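Local structure of glycoside hydrolase YxiA (Bacillus licheniformis, 3LV4) at residues Q324-M327 with P333-A336; F428-L431 with A437-G440; A294-D297 with K302-L305; S351-D356 with G411-Q416; F278-K283 with A336-A341. The protein is a calcium-binding family 43 glycoside hydrolase that probably cleaves arabinan in the manner of an endo-1,5-alpha-L-arabinosidase. All blocks are in the same frame, centred on the assembly; numbering follows the deposited sequence.

Contact 1 of 5, residues Q324-M327 with P333-A336; sequences QLLM and PVVA
With its CG anti to the carbonyl carbon (chi1 -72°), L325 swings CD2 to 3.9 Å from V335 CG2. In V334 a chi1 of -57° sets CG2 between the valine's own backbone N and carbonyl carbon, where the methyl meets L326 CB at 3.7 Å. These two apolar pairs lie on opposite faces of the beta hairpin of strands 319-327 and 333-335, the last hairpin of a four-stranded antiparallel blade in the five-bladed propeller characteristic of family 43.

The backbone illustrates antiparallel alternation. L326 and V334 form a hydrogen-bonded pair in which L326 N reaches V334 O at 2.8 Å in a nearly straight bond. The return bond from V334 N to L326 O is equally short, but its donor sits above the carbonyl plane. Two residues further along, A336 N binds Q324 O at 3.0 Å, nearly along the C=O axis. P333, which has no N-H to offer, falls in a non-hydrogen-bonded pair with M327, so the ladder loses nothing by it.

Beyond the hairpin, L325 and P333 pack on Y217, while L326 turns its side chain against V412 and L414 of strand 407-418, making this blade edge part of the seam with the C-terminal domain. M327, built as selenomethionine, bends at both chi2 and chi3 and thereby lays its SE 3.7 Å from P333 N.

Contact 2 of 5, residues F428-L431 with A437-G440; sequences FSAL and AVWG
F428 begins the pairing by laying its ring over the backbone of G440, whose CA lies 3.7 Å from the ring centroid and 16° off the normal, a CH-pi contact. A chi1 of 64°, with CG between the backbone N and the carbonyl carbon, folds the ring over the neighbouring strand. A side chain at G440 would run into CE2 of this ring, and the pair is a worked example of an aromatic residue shielding a cross-strand glycine in an antiparallel hairpin. Two backbone bonds hold it, F428 N to G440 O at 3.0 Å and G440 N to F428 O at 2.8 Å.

S429 follows on the other face, opposite W439. Its OG comes within 3.3 Å of W439 CD1 but is engaged by V335 O, to which it is hydrogen-bonded; the angle to the indole N-H is poor. A430 pairs with V438 through two more backbone bonds, and its CB touches V438 CG2 at 3.9 Å. L431 ends the run with CD2 against A437 CB at 3.7 Å.

In the C-terminal lipocalin-like domain, strand 423-432 pairs on its other edge with strand 407-418, and strand 437-442 with strand 355-363. The F428 and A430 face packs on strands 399-404 and 407-418, whereas S429, L431 and W439 meet strands 333-335 and 272-280, W439 standing edge-to-face with F278.

Contact 3 of 5, residues A294-D297 with K302-L305; sequences AFYD and KSYL
Y296 and S303 meet at the edge of the tyrosine ring, where S303 OG lies in the ring plane, 3.4 Å from Y296 CD1. As a non-hydrogen-bonded pair both residues point to the same face of the sheet; the tyrosine, with CG anti to its backbone N (chi1 171°), and the serine, with OG turned beside its own N, bring the hydroxyl to the ring edge. On the other face F295 and Y304 touch more loosely, with Y304 CD2 near the plane of the F295 ring, at its edge, 4.2 Å from F295 CD2.

Behind these side chains runs the hairpin of strands 285-296 and 303-310, which opens a four-stranded blade of the family 43 propeller. F295 and Y304 are its hydrogen-bonded pair, and both of their backbone bonds lie in the carbonyl plane. D297 N prolongs the ladder with a bond of 2.9 Å to K302 O.

At the turn the carboxylate of D297 has divided duties. OD2 accepts a hydrogen bond from a water at 2.7 Å, and the same water lies 2.8 Å from Y304 OH, in the plane of that ring, bridging the two arms of the hairpin. OD1 makes weak bonds to the backbone N atoms of K299 and S300 within the turn. Outside the hairpin, F295 stands edge-to-face with Y25 and Y296 with H208, while the extended chain of K302 delivers NZ to Y340 OH and the carbonyl O of E343.

Contact 4 of 5, residues S351-D356 with G411-Q416; sequences SDVIGD and GVFLRQ
V353 sets CG1 almost squarely over the centre of the F413 ring, 3.5 Å from its centroid and only 9° off the normal. This CH-pi contact joins the short helix 350-353 to strand 407-418 of the C-terminal lipocalin-like domain, a helix-on-strand packing between parts of the chain more than fifty residues apart.

The tight half is entirely apolar. Having CG anti to the carbonyl carbon (chi1 -76°) directs the F413 ring toward the helix, its face under V353. The valine meets the ring at about a right angle, and CB also lies over the same face, above the CE1-CZ side, 3.6 Å from F413 CZ. W392 packs on V353 and F428 on F413, continuing the hydrophobic cluster. An alanine in place of F413 is likely to strip V353 CG1 of the flat surface it rests on and open a gap between helix and strand.

The polar half is looser and partly exposed. R415 extends its chain from CG to NE, and a single terminal nitrogen does the work: NH2 forms a salt bridge with D352 OD2 at 3.0 Å. The carboxylate lies at the edge of the guanidinium, but the two planes stand 75° apart, which rules out the flat, two-pronged pairing such ions can make. Both groups have stronger partners, since D352 OD2 accepts a hydrogen bond from K349 N and R415 NH1 is salt-bridged to E346. The other carboxylate oxygen, D352 OD1, remains 3.5 Å from R415 NH2.

Contact 5 of 5, residues F278-K283 with A336-A341; sequences FSFNNK and APHRYA. With CA (calcium ion), chain D.
The type I' turn from F280 to K283, which carries a calcium ligand, follows on strand 272-280, and its first residue, F280, reaches across to P337 and H338 in the loop that follows strand 333-335. The turn is closed by K283 N bonding F280 O at 3.0 Å. Its second residue, N281, binds the calcium ion through OD1 at 2.4 Å, and three waters, the nearest at 2.5 Å from the ion, share the coordination. E358 and E375 complete the site.

F280 holds CG anti to the carbonyl carbon (chi1 -79°), which carries the ring off the turn and onto the opposing loop. There CZ touches P337 CB at 4.0 Å, and CD2 comes equally near H338 CE1. Phenyl and imidazole form an oblique aromatic pair, planes at 40° and centroids 5.4 Å apart. H338 is also held from outside, by a hydrogen bond from its backbone N to Q416 OE1 and by one between NE2 and S441 OG. A serine replacing F280 would probably leave P337 and H338 without their apolar partner and open a gap beside E358 and W439, which the ring also touches.

No hydrogen bond crosses between the segments, so the direct contact rests on dispersion. The ion probably adds a further tie beside the backbone pairing of S279 with K371 and S373, and is likely to offset the charge of the two glutamates.

Overall arrangement
Contacts 3 and 1 are successive hairpins of one propeller blade, their centres 9 Å apart, stitched by L325 N to S303 O at 2.9 Å. Contact 2, its centre also 9 Å from that of contact 1, meets it through the S429-V335 bond. The nearest atom of G440 in contact 2 is about 12 Å from the calcium ion held by N281 of contact 5, which shares A336 with contact 1 and encloses contact 3 along the chain. Contacts 1, 2 and 5 lie along the seam between propeller and lipocalin-like domain; contact 3 is on the propeller side, contact 4 within the C-terminal domain, 11 Å from contact 2 between centres. Contacts 1 and 4 lie away from the predicted catalytic residues.

Contact 1 of 5, residues Q324-M327 with P333-A336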
# COMPACT_ATOMS: atom_id res chain seq x y z
N GLN A 324 -1.18 1.48 12.12
CA GLN A 324 -2.02 2.66 12.17
C GLN A 324 -1.40 3.79 11.35
O GLN A 324 -0.18 3.98 11.37
CB GLN A 324 -2.24 3.10 13.62
CG GLN A 324 -3.22 4.22 13.77
CD GLN A 324 -3.78 4.35 15.18
OE1 GLN A 324 -3.34 3.67 16.12
NE2 GLN A 324 -4.74 5.23 15.33
N LEU A 325 -2.24 4.53 10.63
CA LEU A 325 -1.82 5.73 9.92
C LEU A 325 -2.23 6.97 10.70
O LEU A 325 -3.39 7.09 11.12
CB LEU A 325 -2.45 5.79 8.52
CG LEU A 325 -1.94 4.82 7.46
CD1 LEU A 325 -2.92 4.73 6.28
CD2 LEU A 325 -0.55 5.23 6.98
N LEU A 326 -1.29 7.88 10.89
CA LEU A 326 -1.55 9.13 11.59
C LEU A 326 -1.49 10.25 10.56
O LEU A 326 -1.03 10.04 9.44
CB LEU A 326 -0.51 9.34 12.69
CG LEU A 326 -0.28 8.10 13.57
CD1 LEU A 326 0.89 8.28 14.53
CD2 LEU A 326 -1.55 7.72 14.33
N MSE A 327 -1.98 11.43 10.91
CA MSE A 327 -2.01 12.54 9.95
C MSE A 327 -1.21 13.72 10.48
O MSE A 327 -1.52 14.26 11.55
CB MSE A 327 -3.45 12.96 9.67
CG MSE A 327 -3.61 13.91 8.50
SE MSE A 327 -3.18 13.07 6.77
CE MSE A 327 -4.85 12.08 6.44
N PRO A 333 -0.09 11.56 5.46
CA PRO A 333 -0.19 10.48 6.43
C PRO A 333 1.18 9.94 6.80
O PRO A 333 2.05 9.84 5.93
CB PRO A 333 -1.00 9.41 5.68
CG PRO A 333 -0.68 9.65 4.23
CD PRO A 333 -0.42 11.14 4.09
N VAL A 334 1.38 9.62 8.08
CA VAL A 334 2.63 9.01 8.53
C VAL A 334 2.31 7.64 9.13
O VAL A 334 1.26 7.45 9.74
CB VAL A 334 3.38 9.91 9.56
CG1 VAL A 334 3.67 11.29 8.96
CG2 VAL A 334 2.59 10.04 10.85
N VAL A 335 3.20 6.68 8.91
CA VAL A 335 2.99 5.32 9.41
C VAL A 335 3.55 5.19 10.83
O VAL A 335 4.72 5.50 11.07
CB VAL A 335 3.66 4.29 8.48
CG1 VAL A 335 3.31 2.85 8.90
CG2 VAL A 335 3.24 4.54 7.04
N ALA A 336 2.73 4.72 11.76
CA ALA A 336 3.22 4.40 13.10
C ALA A 336 4.31 3.34 12.97
O ALA A 336 4.17 2.42 12.17
CB ALA A 336 2.08 3.88 13.97

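Contact 2 of 5, residues F428-L431 with A437-G440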
# COMPACT_ATOMS: atom_id res chain seq x y z
N PHE A 428 7.57 8.27 17.45
CA PHE A 428 7.18 9.36 16.58
C PHE A 428 7.41 8.93 15.14
O PHE A 428 8.21 8.04 14.86
CB PHE A 428 7.92 10.68 16.91
CG PHE A 428 9.40 10.63 16.69
CD1 PHE A 428 9.94 10.81 15.43
CD2 PHE A 428 10.27 10.45 17.77
CE1 PHE A 428 11.32 10.79 15.23
CE2 PHE A 428 11.64 10.44 17.58
CZ PHE A 428 12.17 10.60 16.31
N SER A 429 6.69 9.56 14.22
CA SER A 429 6.81 9.24 12.81
C SER A 429 6.58 10.54 12.07
O SER A 429 5.57 11.21 12.30
CB SER A 429 5.77 8.20 12.39
OG SER A 429 5.89 7.89 11.01
N ALA A 430 7.51 10.92 11.20
CA ALA A 430 7.42 12.23 10.58
C ALA A 430 7.91 12.23 9.13
O ALA A 430 8.59 11.29 8.69
CB ALA A 430 8.20 13.27 11.41
N LEU A 431 7.57 13.29 8.40
CA LEU A 431 7.89 13.40 6.98
C LEU A 431 8.40 14.78 6.65
O LEU A 431 7.94 15.77 7.22
CB LEU A 431 6.63 13.15 6.13
CG LEU A 431 6.04 11.74 6.03
CD1 LEU A 431 4.64 11.78 5.42
CD2 LEU A 431 6.96 10.83 5.22
N ALA A 437 10.84 9.71 5.25
CA ALA A 437 10.25 9.45 6.56
C ALA A 437 11.30 9.16 7.63
O ALA A 437 12.28 8.47 7.38
CB ALA A 437 9.30 8.26 6.47
N VAL A 438 11.06 9.67 8.83
CA VAL A 438 11.85 9.27 9.99
C VAL A 438 10.93 8.65 11.05
O VAL A 438 9.81 9.13 11.26
CB VAL A 438 12.66 10.45 10.58
CG1 VAL A 438 13.65 10.97 9.55
CG2 VAL A 438 11.73 11.57 11.06
N TRP A 439 11.40 7.58 11.69
CA TRP A 439 10.66 6.93 12.76
C TRP A 439 11.51 6.91 14.00
O TRP A 439 12.71 6.65 13.92
CB TRP A 439 10.39 5.46 12.43
CG TRP A 439 9.36 5.18 11.39
CD1 TRP A 439 8.60 6.08 10.69
CD2 TRP A 439 8.96 3.88 10.95
NE1 TRP A 439 7.75 5.41 9.83
CE2 TRP A 439 7.96 4.06 9.97
CE3 TRP A 439 9.37 2.58 11.26
CZ2 TRP A 439 7.35 2.98 9.33
CZ3 TRP A 439 8.77 1.52 10.62
CH2 TRP A 439 7.77 1.73 9.67
N GLY A 440 10.89 7.13 15.15
CA GLY A 440 11.59 7.00 16.41
C GLY A 440 10.83 6.03 17.30
O GLY A 440 9.59 6.03 17.31

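Contact 3 of 5, residues A294-D297 with K302-L305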
# COMPACT_ATOMS: atom_id res chain seq x y z
N ALA A 294 -5.60 0.22 2.41
CA ALA A 294 -5.74 1.14 3.53
C ALA A 294 -7.21 1.30 3.84
O ALA A 294 -8.07 1.13 2.97
CB ALA A 294 -5.09 2.48 3.20
N PHE A 295 -7.51 1.61 5.10
CA PHE A 295 -8.88 1.62 5.58
C PHE A 295 -9.06 2.82 6.48
O PHE A 295 -8.22 3.08 7.35
CB PHE A 295 -9.15 0.33 6.38
CG PHE A 295 -10.56 0.18 6.84
CD1 PHE A 295 -11.53 -0.34 5.98
CD2 PHE A 295 -10.92 0.53 8.13
CE1 PHE A 295 -12.84 -0.49 6.40
CE2 PHE A 295 -12.24 0.38 8.56
CZ PHE A 295 -13.19 -0.14 7.69
N TYR A 296 -10.14 3.56 6.25
CA TYR A 296 -10.55 4.62 7.15
C TYR A 296 -11.83 4.21 7.90
O TYR A 296 -12.83 3.83 7.28
CB TYR A 296 -10.78 5.94 6.40
CG TYR A 296 -11.42 7.00 7.27
CD1 TYR A 296 -10.67 7.69 8.20
CD2 TYR A 296 -12.78 7.28 7.16
CE1 TYR A 296 -11.26 8.64 9.02
CE2 TYR A 296 -13.37 8.23 7.97
CZ TYR A 296 -12.61 8.91 8.90
OH TYR A 296 -13.20 9.85 9.71
N ASP A 297 -11.78 4.25 9.23
CA ASP A 297 -12.91 3.83 10.06
C ASP A 297 -13.73 5.05 10.48
O ASP A 297 -13.29 5.84 11.31
CB ASP A 297 -12.38 3.08 11.30
CG ASP A 297 -13.49 2.49 12.16
OD1 ASP A 297 -14.60 3.04 12.17
OD2 ASP A 297 -13.23 1.48 12.85
N LYS A 302 -10.00 6.43 13.02
CA LYS A 302 -8.68 5.86 12.81
C LYS A 302 -8.49 5.42 11.36
O LYS A 302 -9.46 5.07 10.69
CB LYS A 302 -8.45 4.65 13.73
CG LYS A 302 -8.41 4.96 15.22
CD LYS A 302 -7.74 3.80 15.95
CE LYS A 302 -7.98 3.81 17.43
NZ LYS A 302 -7.50 2.53 18.04
N SER A 303 -7.25 5.45 10.88
CA SER A 303 -6.88 4.89 9.58
C SER A 303 -5.81 3.81 9.76
O SER A 303 -5.04 3.84 10.73
CB SER A 303 -6.34 5.98 8.64
OG SER A 303 -7.34 6.92 8.28
N TYR A 304 -5.75 2.88 8.82
CA TYR A 304 -4.84 1.74 8.89
C TYR A 304 -4.22 1.44 7.54
O TYR A 304 -4.87 1.51 6.51
CB TYR A 304 -5.58 0.49 9.35
CG TYR A 304 -6.29 0.64 10.67
CD1 TYR A 304 -5.63 0.38 11.86
CD2 TYR A 304 -7.63 1.02 10.73
CE1 TYR A 304 -6.28 0.49 13.08
CE2 TYR A 304 -8.29 1.14 11.94
CZ TYR A 304 -7.61 0.87 13.11
OH TYR A 304 -8.26 0.98 14.32
N LEU A 305 -2.94 1.09 7.59
CA LEU A 305 -2.21 0.63 6.41
C LEU A 305 -2.10 -0.88 6.53
O LEU A 305 -1.62 -1.38 7.55
CB LEU A 305 -0.81 1.26 6.41
CG LEU A 305 0.04 1.06 5.15
CD1 LEU A 305 -0.48 1.94 4.01
CD2 LEU A 305 1.50 1.38 5.44
O HOH W 1 -10.98 1.53 14.33

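Contact 4 of 5, residues S351-D356 with G411-Q416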
# COMPACT_ATOMS: atom_id res chain seq x y z
N SER A 351 7.59 15.81 29.15
CA SER A 351 8.32 14.77 29.87
C SER A 351 8.08 13.38 29.27
O SER A 351 8.92 12.49 29.39
CB SER A 351 8.01 14.77 31.37
OG SER A 351 6.77 14.15 31.65
N ASP A 352 6.93 13.20 28.61
CA ASP A 352 6.59 11.92 27.99
C ASP A 352 7.53 11.62 26.84
O ASP A 352 7.89 10.46 26.60
CB ASP A 352 5.15 11.95 27.45
CG ASP A 352 4.10 12.00 28.54
OD1 ASP A 352 4.34 11.46 29.65
OD2 ASP A 352 3.01 12.56 28.28
N VAL A 353 7.91 12.65 26.10
CA VAL A 353 8.60 12.45 24.83
C VAL A 353 10.10 12.69 24.89
O VAL A 353 10.83 12.21 24.02
CB VAL A 353 7.96 13.30 23.70
CG1 VAL A 353 6.49 12.91 23.52
CG2 VAL A 353 8.09 14.79 24.00
N ILE A 354 10.57 13.42 25.90
CA ILE A 354 12.00 13.57 26.14
C ILE A 354 12.65 12.19 26.33
O ILE A 354 12.04 11.29 26.92
CB ILE A 354 12.26 14.43 27.40
CG1 ILE A 354 12.08 15.91 27.07
CG2 ILE A 354 13.66 14.18 27.95
CD1 ILE A 354 11.77 16.76 28.29
N GLY A 355 13.87 12.01 25.83
CA GLY A 355 14.58 10.75 26.05
C GLY A 355 15.31 10.17 24.85
O GLY A 355 15.36 10.77 23.77
N ASP A 356 15.88 8.98 25.05
CA ASP A 356 16.64 8.30 24.00
C ASP A 356 15.71 7.53 23.08
O ASP A 356 14.72 6.95 23.53
CB ASP A 356 17.66 7.33 24.62
CG ASP A 356 18.67 8.03 25.51
OD1 ASP A 356 19.07 9.17 25.20
OD2 ASP A 356 19.08 7.43 26.52
N GLY A 411 5.48 15.43 12.08
CA GLY A 411 4.94 14.12 12.38
C GLY A 411 4.09 14.07 13.63
O GLY A 411 3.62 15.11 14.13
N VAL A 412 3.90 12.85 14.12
CA VAL A 412 2.98 12.59 15.22
C VAL A 412 3.61 11.63 16.22
O VAL A 412 4.29 10.67 15.81
CB VAL A 412 1.65 12.00 14.68
CG1 VAL A 412 0.65 11.83 15.81
CG2 VAL A 412 1.06 12.90 13.60
N PHE A 413 3.42 11.89 17.51
CA PHE A 413 3.82 10.99 18.60
C PHE A 413 2.71 9.98 18.90
O PHE A 413 1.52 10.33 18.87
CB PHE A 413 4.06 11.77 19.90
CG PHE A 413 5.35 12.56 19.96
CD1 PHE A 413 6.57 11.92 20.10
CD2 PHE A 413 5.33 13.95 19.95
CE1 PHE A 413 7.76 12.65 20.20
CE2 PHE A 413 6.51 14.69 20.04
CZ PHE A 413 7.72 14.04 20.17
N LEU A 414 3.08 8.75 19.23
CA LEU A 414 2.10 7.72 19.54
C LEU A 414 2.70 6.68 20.47
O LEU A 414 3.76 6.13 20.18
CB LEU A 414 1.63 7.03 18.26
CG LEU A 414 0.57 5.94 18.42
CD1 LEU A 414 -0.75 6.54 18.97
CD2 LEU A 414 0.34 5.18 17.11
N ARG A 415 2.04 6.40 21.59
CA ARG A 415 2.46 5.28 22.43
C ARG A 415 2.05 3.97 21.79
O ARG A 415 0.90 3.80 21.39
CB ARG A 415 1.85 5.38 23.83
CG ARG A 415 2.33 6.56 24.64
CD ARG A 415 1.76 6.48 26.06
NE ARG A 415 2.17 7.61 26.90
CZ ARG A 415 1.62 8.82 26.84
NH1 ARG A 415 0.65 9.07 25.96
NH2 ARG A 415 2.05 9.79 27.64
N GLN A 416 2.98 3.03 21.72
CA GLN A 416 2.76 1.78 21.03
C GLN A 416 3.30 0.59 21.81
O GLN A 416 4.10 0.75 22.72
CB GLN A 416 3.46 1.80 19.68
CG GLN A 416 2.88 2.78 18.69
CD GLN A 416 3.15 2.33 17.28
OE1 GLN A 416 4.24 2.54 16.75
NE2 GLN A 416 2.17 1.70 16.66

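Contact 5 of 5, residues F278-K283 with A336-A341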
# COMPACT_ATOMS: atom_id res chain seq x y z
N PHE A 278 14.00 -2.01 7.23
CA PHE A 278 14.55 -1.47 8.47
C PHE A 278 14.60 -2.53 9.56
O PHE A 278 13.93 -3.56 9.47
CB PHE A 278 13.66 -0.34 8.97
CG PHE A 278 12.34 -0.81 9.51
CD1 PHE A 278 12.21 -1.15 10.84
CD2 PHE A 278 11.24 -0.95 8.67
CE1 PHE A 278 11.00 -1.62 11.34
CE2 PHE A 278 10.03 -1.41 9.16
CZ PHE A 278 9.91 -1.75 10.49
N SER A 279 15.37 -2.24 10.60
CA SER A 279 15.40 -3.09 11.77
C SER A 279 15.74 -2.22 12.98
O SER A 279 16.79 -1.57 13.01
CB SER A 279 16.44 -4.20 11.60
OG SER A 279 16.38 -5.09 12.70
N PHE A 280 14.83 -2.17 13.94
CA PHE A 280 15.09 -1.46 15.19
C PHE A 280 16.01 -2.32 16.05
O PHE A 280 15.65 -3.44 16.43
CB PHE A 280 13.80 -1.21 15.96
CG PHE A 280 12.99 -0.04 15.45
CD1 PHE A 280 13.43 1.26 15.65
CD2 PHE A 280 11.77 -0.24 14.81
CE1 PHE A 280 12.69 2.35 15.21
CE2 PHE A 280 11.02 0.85 14.35
CZ PHE A 280 11.48 2.15 14.56
N ASN A 281 17.18 -1.80 16.37
CA ASN A 281 18.13 -2.53 17.21
C ASN A 281 18.51 -3.89 16.66
O ASN A 281 18.84 -4.81 17.41
CB ASN A 281 17.56 -2.69 18.61
CG ASN A 281 18.10 -1.66 19.54
OD1 ASN A 281 19.29 -1.35 19.50
ND2 ASN A 281 17.24 -1.09 20.38
N ASN A 282 18.46 -4.01 15.33
CA ASN A 282 18.76 -5.27 14.66
C ASN A 282 17.90 -6.42 15.16
O ASN A 282 18.29 -7.59 15.03
CB ASN A 282 20.25 -5.62 14.80
CG ASN A 282 20.67 -6.75 13.86
OD1 ASN A 282 20.30 -6.75 12.68
ND2 ASN A 282 21.43 -7.71 14.38
N LYS A 283 16.74 -6.11 15.72
CA LYS A 283 15.82 -7.14 16.18
C LYS A 283 14.62 -7.19 15.25
O LYS A 283 13.88 -6.21 15.10
CB LYS A 283 15.39 -6.91 17.62
CG LYS A 283 16.57 -7.02 18.59
CD LYS A 283 16.21 -6.57 20.00
CE LYS A 283 17.43 -6.70 20.91
NZ LYS A 283 17.13 -6.32 22.32
N ALA A 336 2.73 4.72 11.76
CA ALA A 336 3.22 4.40 13.10
C ALA A 336 4.31 3.34 12.97
O ALA A 336 4.17 2.42 12.17
CB ALA A 336 2.08 3.88 13.97
N PRO A 337 5.41 3.47 13.72
CA PRO A 337 6.53 2.55 13.51
C PRO A 337 6.25 1.08 13.85
O PRO A 337 6.87 0.19 13.26
CB PRO A 337 7.63 3.11 14.43
CG PRO A 337 7.27 4.58 14.59
CD PRO A 337 5.76 4.58 14.63
N HIS A 338 5.34 0.82 14.79
CA HIS A 338 5.03 -0.56 15.18
C HIS A 338 3.64 -1.01 14.74
O HIS A 338 2.74 -0.19 14.57
CB HIS A 338 5.17 -0.74 16.69
CG HIS A 338 6.54 -0.44 17.19
ND1 HIS A 338 7.63 -1.21 16.85
CD2 HIS A 338 7.00 0.56 17.97
CE1 HIS A 338 8.71 -0.70 17.42
NE2 HIS A 338 8.36 0.37 18.10
N ARG A 339 3.47 -2.33 14.58
CA ARG A 339 2.20 -2.88 14.13
C ARG A 339 1.07 -2.54 15.11
O ARG A 339 1.31 -2.33 16.31
CB ARG A 339 2.30 -4.40 13.92
CG ARG A 339 2.44 -5.19 15.21
CD ARG A 339 2.89 -6.62 14.97
NE ARG A 339 2.00 -7.37 14.09
CZ ARG A 339 2.08 -8.69 13.93
NH1 ARG A 339 3.00 -9.39 14.58
NH2 ARG A 339 1.24 -9.32 13.11
N TYR A 340 -0.15 -2.51 14.60
CA TYR A 340 -1.32 -2.12 15.39
C TYR A 340 -1.63 -3.09 16.52
O TYR A 340 -1.74 -4.30 16.29
CB TYR A 340 -2.54 -1.99 14.48
CG TYR A 340 -3.79 -1.56 15.21
CD1 TYR A 340 -3.86 -0.33 15.85
CD2 TYR A 340 -4.91 -2.38 15.25
CE1 TYR A 340 -4.99 0.07 16.52
CE2 TYR A 340 -6.05 -1.99 15.92
CZ TYR A 340 -6.09 -0.76 16.55
OH TYR A 340 -7.22 -0.36 17.22
N ALA A 341 -1.78 -2.56 17.73
CA ALA A 341 -2.08 -3.37 18.90
C ALA A 341 -3.23 -2.78 19.72
O ALA A 341 -3.36 -3.05 20.92
CB ALA A 341 -0.84 -3.53 19.77
CA CA D . 20.59 0.41 20.40
O HOH W 2 19.44 -0.40 22.69
O HOH W 3 23.28 -0.20 19.87
O HOH W 4 20.95 1.06 18.01